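Local coordinates for Rpb7-binding protein seb1 (Schizosaccharomyces pombe 972h-, PDB 5MDT) that drives transcription termination by binding RNA polymerase II, probably through its CTD-interacting domain, and nascent RNA, at residues 48-59 with 105-115. Numbering follows the deposited sequence.
Sequences YKYAKRAPVTHK and SLVADAIQHAP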
loop_
_atom_site.group_PDB
_atom_site.type_symbol
_atom_site.label_atom_id
_atom_site.label_comp_id
_atom_site.label_asym_id
_atom_site.label_seq_id
_atom_site.Cartn_x
_atom_site.Cartn_y
_atom_site.Cartn_z
ATOM N N TYR A 48 -3.926 -6.779 -0.292
ATOM C CA TYR A 48 -5.334 -6.472 -0.512
ATOM C C TYR A 48 -6.193 -7.335 0.434
ATOM O O TYR A 48 -7.038 -6.797 1.142
ATOM C CB TYR A 48 -5.702 -6.741 -1.990
ATOM C CG TYR A 48 -7.182 -6.564 -2.294
ATOM C CD1 TYR A 48 -7.720 -5.301 -2.537
ATOM C CD2 TYR A 48 -8.060 -7.642 -2.222
ATOM C CE1 TYR A 48 -9.083 -5.131 -2.804
ATOM C CE2 TYR A 48 -9.418 -7.493 -2.513
ATOM C CZ TYR A 48 -9.928 -6.233 -2.782
ATOM O OH TYR A 48 -11.273 -6.121 -3.051
ATOM N N LYS A 49 -5.925 -8.653 0.499
ATOM C CA LYS A 49 -6.723 -9.571 1.353
ATOM C C LYS A 49 -6.580 -9.193 2.832
ATOM O O LYS A 49 -7.591 -9.088 3.543
ATOM C CB LYS A 49 -6.296 -11.025 1.133
ATOM C CG LYS A 49 -6.809 -11.530 -0.218
ATOM C CD LYS A 49 -6.253 -12.934 -0.573
ATOM C CE LYS A 49 -6.673 -14.093 0.308
ATOM N NZ LYS A 49 -8.124 -14.287 0.341
ATOM N N TYR A 50 -5.358 -8.886 3.263
ATOM C CA TYR A 50 -5.156 -8.468 4.656
ATOM C C TYR A 50 -5.910 -7.183 4.949
ATOM O O TYR A 50 -6.646 -7.129 5.938
ATOM C CB TYR A 50 -3.647 -8.286 4.976
ATOM C CG TYR A 50 -3.435 -7.650 6.344
ATOM C CD1 TYR A 50 -3.648 -8.374 7.514
ATOM C CD2 TYR A 50 -3.055 -6.312 6.462
ATOM C CE1 TYR A 50 -3.495 -7.784 8.774
ATOM C CE2 TYR A 50 -2.936 -5.703 7.719
ATOM C CZ TYR A 50 -3.141 -6.451 8.867
ATOM O OH TYR A 50 -3.048 -5.903 10.120
ATOM N N ALA A 51 -5.738 -6.135 4.100
ATOM C CA ALA A 51 -6.401 -4.841 4.364
ATOM C C ALA A 51 -7.913 -4.977 4.466
ATOM O O ALA A 51 -8.543 -4.380 5.335
ATOM C CB ALA A 51 -6.054 -3.851 3.277
ATOM N N LYS A 52 -8.490 -5.808 3.614
ATOM C CA LYS A 52 -9.958 -5.946 3.600
ATOM C C LYS A 52 -10.469 -6.716 4.815
ATOM O O LYS A 52 -11.514 -6.359 5.339
ATOM C CB LYS A 52 -10.380 -6.636 2.288
ATOM C CG LYS A 52 -10.189 -5.759 1.030
ATOM C CD LYS A 52 -11.142 -4.524 0.954
ATOM C CE LYS A 52 -12.545 -4.932 0.579
ATOM N NZ LYS A 52 -13.514 -3.785 0.587
ATOM N N ARG A 53 -9.723 -7.730 5.313
ATOM C CA ARG A 53 -10.211 -8.507 6.476
ATOM C C ARG A 53 -9.816 -7.921 7.815
ATOM O O ARG A 53 -10.388 -8.291 8.834
ATOM C CB ARG A 53 -9.747 -9.981 6.418
ATOM C CG ARG A 53 -8.261 -10.202 6.722
ATOM C CD ARG A 53 -7.846 -11.672 6.552
ATOM N NE ARG A 53 -6.506 -11.878 7.116
ATOM C CZ ARG A 53 -5.393 -12.004 6.400
ATOM N NH1 ARG A 53 -5.441 -12.062 5.080
ATOM N NH2 ARG A 53 -4.221 -12.144 7.018
ATOM N N ALA A 54 -8.810 -7.055 7.829
ATOM C CA ALA A 54 -8.251 -6.533 9.064
ATOM C C ALA A 54 -9.235 -5.791 9.954
ATOM O O ALA A 54 -10.190 -5.204 9.438
ATOM C CB ALA A 54 -7.043 -5.648 8.747
ATOM N N PRO A 55 -9.035 -5.797 11.299
ATOM C CA PRO A 55 -9.915 -4.993 12.176
ATOM C C PRO A 55 -9.946 -3.521 11.730
ATOM O O PRO A 55 -8.991 -3.056 11.103
ATOM C CB PRO A 55 -9.208 -5.081 13.533
ATOM C CG PRO A 55 -8.501 -6.381 13.495
ATOM C CD PRO A 55 -7.976 -6.461 12.087
ATOM N N VAL A 56 -11.010 -2.770 12.090
ATOM C CA VAL A 56 -11.167 -1.358 11.696
ATOM C C VAL A 56 -9.997 -0.470 12.137
ATOM O O VAL A 56 -9.629 0.470 11.428
ATOM C CB VAL A 56 -12.528 -0.762 12.147
ATOM C CG1 VAL A 56 -13.703 -1.526 11.519
ATOM C CG2 VAL A 56 -12.652 -0.722 13.662
ATOM N N THR A 57 -9.380 -0.813 13.273
ATOM C CA THR A 57 -8.251 -0.085 13.852
ATOM C C THR A 57 -6.958 -0.339 13.052
ATOM O O THR A 57 -5.980 0.391 13.223
ATOM C CB THR A 57 -8.041 -0.563 15.296
ATOM O OG1 THR A 57 -7.871 -1.981 15.266
ATOM C CG2 THR A 57 -9.233 -0.186 16.235
ATOM N N HIS A 58 -6.945 -1.409 12.225
ATOM C CA HIS A 58 -5.772 -1.869 11.479
ATOM C C HIS A 58 -5.673 -1.405 10.021
ATOM O O HIS A 58 -4.668 -1.691 9.373
ATOM C CB HIS A 58 -5.739 -3.414 11.542
ATOM C CG HIS A 58 -5.338 -3.965 12.883
ATOM N ND1 HIS A 58 -5.819 -3.428 14.069
ATOM C CD2 HIS A 58 -4.560 -5.035 13.171
ATOM C CE1 HIS A 58 -5.286 -4.162 15.039
ATOM N NE2 HIS A 58 -4.515 -5.146 14.540
ATOM N N LYS A 59 -6.688 -0.680 9.500
ATOM C CA LYS A 59 -6.690 -0.277 8.072
ATOM C C LYS A 59 -5.569 0.709 7.781
ATOM O O LYS A 59 -4.928 0.619 6.720
ATOM C CB LYS A 59 -8.044 0.405 7.712
ATOM C CG LYS A 59 -9.309 -0.410 8.017
ATOM C CD LYS A 59 -9.256 -1.830 7.457
ATOM C CE LYS A 59 -10.687 -2.388 7.535
ATOM N NZ LYS A 59 -10.822 -3.612 6.701
ATOM N N SER A 105 -9.375 1.239 -3.741
ATOM C CA SER A 105 -10.191 0.318 -2.926
ATOM C C SER A 105 -9.770 0.334 -1.473
ATOM O O SER A 105 -10.641 0.373 -0.595
ATOM C CB SER A 105 -10.082 -1.128 -3.435
ATOM O OG SER A 105 -10.601 -1.227 -4.745
ATOM N N LEU A 106 -8.444 0.265 -1.201
ATOM C CA LEU A 106 -7.973 0.263 0.171
ATOM C C LEU A 106 -8.210 1.604 0.865
ATOM O O LEU A 106 -8.565 1.606 2.049
ATOM C CB LEU A 106 -6.517 -0.207 0.293
ATOM C CG LEU A 106 -6.226 -1.633 -0.298
ATOM C CD1 LEU A 106 -4.880 -2.134 0.208
ATOM C CD2 LEU A 106 -7.346 -2.642 0.036
ATOM N N VAL A 107 -8.053 2.749 0.140
ATOM C CA VAL A 107 -8.363 4.067 0.753
ATOM C C VAL A 107 -9.859 4.161 1.036
ATOM O O VAL A 107 -10.263 4.581 2.128
ATOM C CB VAL A 107 -7.803 5.273 -0.049
ATOM C CG1 VAL A 107 -8.251 6.616 0.557
ATOM C CG2 VAL A 107 -6.273 5.202 -0.126
ATOM N N ALA A 108 -10.698 3.729 0.071
ATOM C CA ALA A 108 -12.158 3.771 0.241
ATOM C C ALA A 108 -12.598 2.940 1.444
ATOM O O ALA A 108 -13.422 3.387 2.223
ATOM C CB ALA A 108 -12.845 3.272 -1.020
ATOM N N ASP A 109 -12.011 1.756 1.619
ATOM C CA ASP A 109 -12.299 0.845 2.726
ATOM C C ASP A 109 -11.878 1.490 4.054
ATOM O O ASP A 109 -12.606 1.393 5.046
ATOM C CB ASP A 109 -11.539 -0.470 2.505
ATOM C CG ASP A 109 -11.814 -1.549 3.521
ATOM O OD1 ASP A 109 -12.932 -2.113 3.499
ATOM O OD2 ASP A 109 -10.884 -1.895 4.283
ATOM N N ALA A 110 -10.724 2.180 4.072
ATOM C CA ALA A 110 -10.275 2.836 5.292
ATOM C C ALA A 110 -11.187 3.998 5.616
ATOM O O ALA A 110 -11.555 4.175 6.781
ATOM C CB ALA A 110 -8.827 3.314 5.146
ATOM N N ILE A 111 -11.647 4.743 4.590
ATOM C CA ILE A 111 -12.611 5.850 4.800
ATOM C C ILE A 111 -13.910 5.321 5.442
ATOM O O ILE A 111 -14.461 5.933 6.367
ATOM C CB ILE A 111 -12.874 6.617 3.465
ATOM C CG1 ILE A 111 -11.636 7.433 3.034
ATOM C CG2 ILE A 111 -14.142 7.480 3.514
ATOM C CD1 ILE A 111 -11.725 8.102 1.646
ATOM N N GLN A 112 -14.383 4.172 4.969
ATOM C CA GLN A 112 -15.624 3.588 5.481
ATOM C C GLN A 112 -15.495 3.076 6.933
ATOM O O GLN A 112 -16.414 3.248 7.716
ATOM C CB GLN A 112 -16.084 2.458 4.543
ATOM C CG GLN A 112 -17.509 1.966 4.776
ATOM C CD GLN A 112 -17.833 0.750 3.939
ATOM O OE1 GLN A 112 -17.231 0.498 2.890
ATOM N NE2 GLN A 112 -18.809 -0.026 4.380
ATOM N N HIS A 113 -14.341 2.497 7.303
ATOM C CA HIS A 113 -14.193 1.801 8.578
ATOM C C HIS A 113 -13.274 2.380 9.633
ATOM O O HIS A 113 -13.488 2.107 10.814
ATOM C CB HIS A 113 -13.694 0.371 8.270
ATOM C CG HIS A 113 -14.688 -0.425 7.499
ATOM N ND1 HIS A 113 -15.929 -0.740 8.034
ATOM C CD2 HIS A 113 -14.621 -0.897 6.237
ATOM C CE1 HIS A 113 -16.574 -1.398 7.082
ATOM N NE2 HIS A 113 -15.822 -1.533 5.988
ATOM N N ALA A 114 -12.207 3.065 9.228
ATOM C CA ALA A 114 -11.195 3.511 10.167
ATOM C C ALA A 114 -11.668 4.591 11.123
ATOM O O ALA A 114 -12.572 5.372 10.775
ATOM C CB ALA A 114 -9.945 3.970 9.425
ATOM N N PRO A 115 -11.105 4.610 12.353
ATOM C CA PRO A 115 -11.445 5.706 13.291
ATOM C C PRO A 115 -11.114 7.039 12.610
ATOM O O PRO A 115 -10.118 7.120 11.893
ATOM C CB PRO A 115 -10.515 5.469 14.487
ATOM C CG PRO A 115 -10.027 4.084 14.365
ATOM C CD PRO A 115 -10.054 3.722 12.904
HETATM O O HOH W 1 -12.092 -3.725 -4.060
HETATM O O HOH W 2 -13.396 -4.176 5.392
#
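Tyr48 and Ser105 open the contact between two nearly parallel helices, 40-53 and 92-113, of the all-helical CTD-interacting domain; the axes of segments 48-53 and 105-113 come within 10.2 Å, at 13°. The Tyr48 ring, with CG anti to the backbone N (chi1 175°), reaches across so that CD1 meets Leu106 CD2, while Ser105 CB sits at the ring's edge. One water, bonded to Tyr48 OH and Ser105 OG, bridges the two hydroxyls. One turn on, the small methyl of Ala51, directed at the other helix, lets Leu106 CD1 and CD2 settle 3.7 Å from its CB; Leu63 of helix 59-79 backs the leucine. Lys52 lays CG over a face of the Tyr48 ring, then bends at chi2 and chi3 to bring NZ to Asp109 OD1 in a salt bridge whose hydrogen bond is weak, at 3.4 Å. Past the helix end, Val56 turns its branched side chain onto the end of helix 92-113, with CB 3.3 Å from His113 O and CG1 against His113 CB. Lys59, at the start of helix 59-79, is the buried lysine of a salt-bridge network with Lys52 and Asp109. Its CB packs on Ala110 CB, and the chain crosses Asp109 at about a right angle to put NZ 3.0 Å from Asp109 OD2, on that oxygen's syn lone pair. A leucine here would probably leave the buried Asp109 carboxylate without its stronger cationic mate and Ala51 O without its donor, since Pro55, four residues on, has no N-H. A second water accepts from Lys59 NZ and donates to Lys52 O and Asp109 OD1, the oxygen Lys52 meets. The same ammonium group donates weakly to Ala54 O and, in the carbonyl plane, to Ala51 O, 2.8 Å from NZ at a C=O...N angle of 155°.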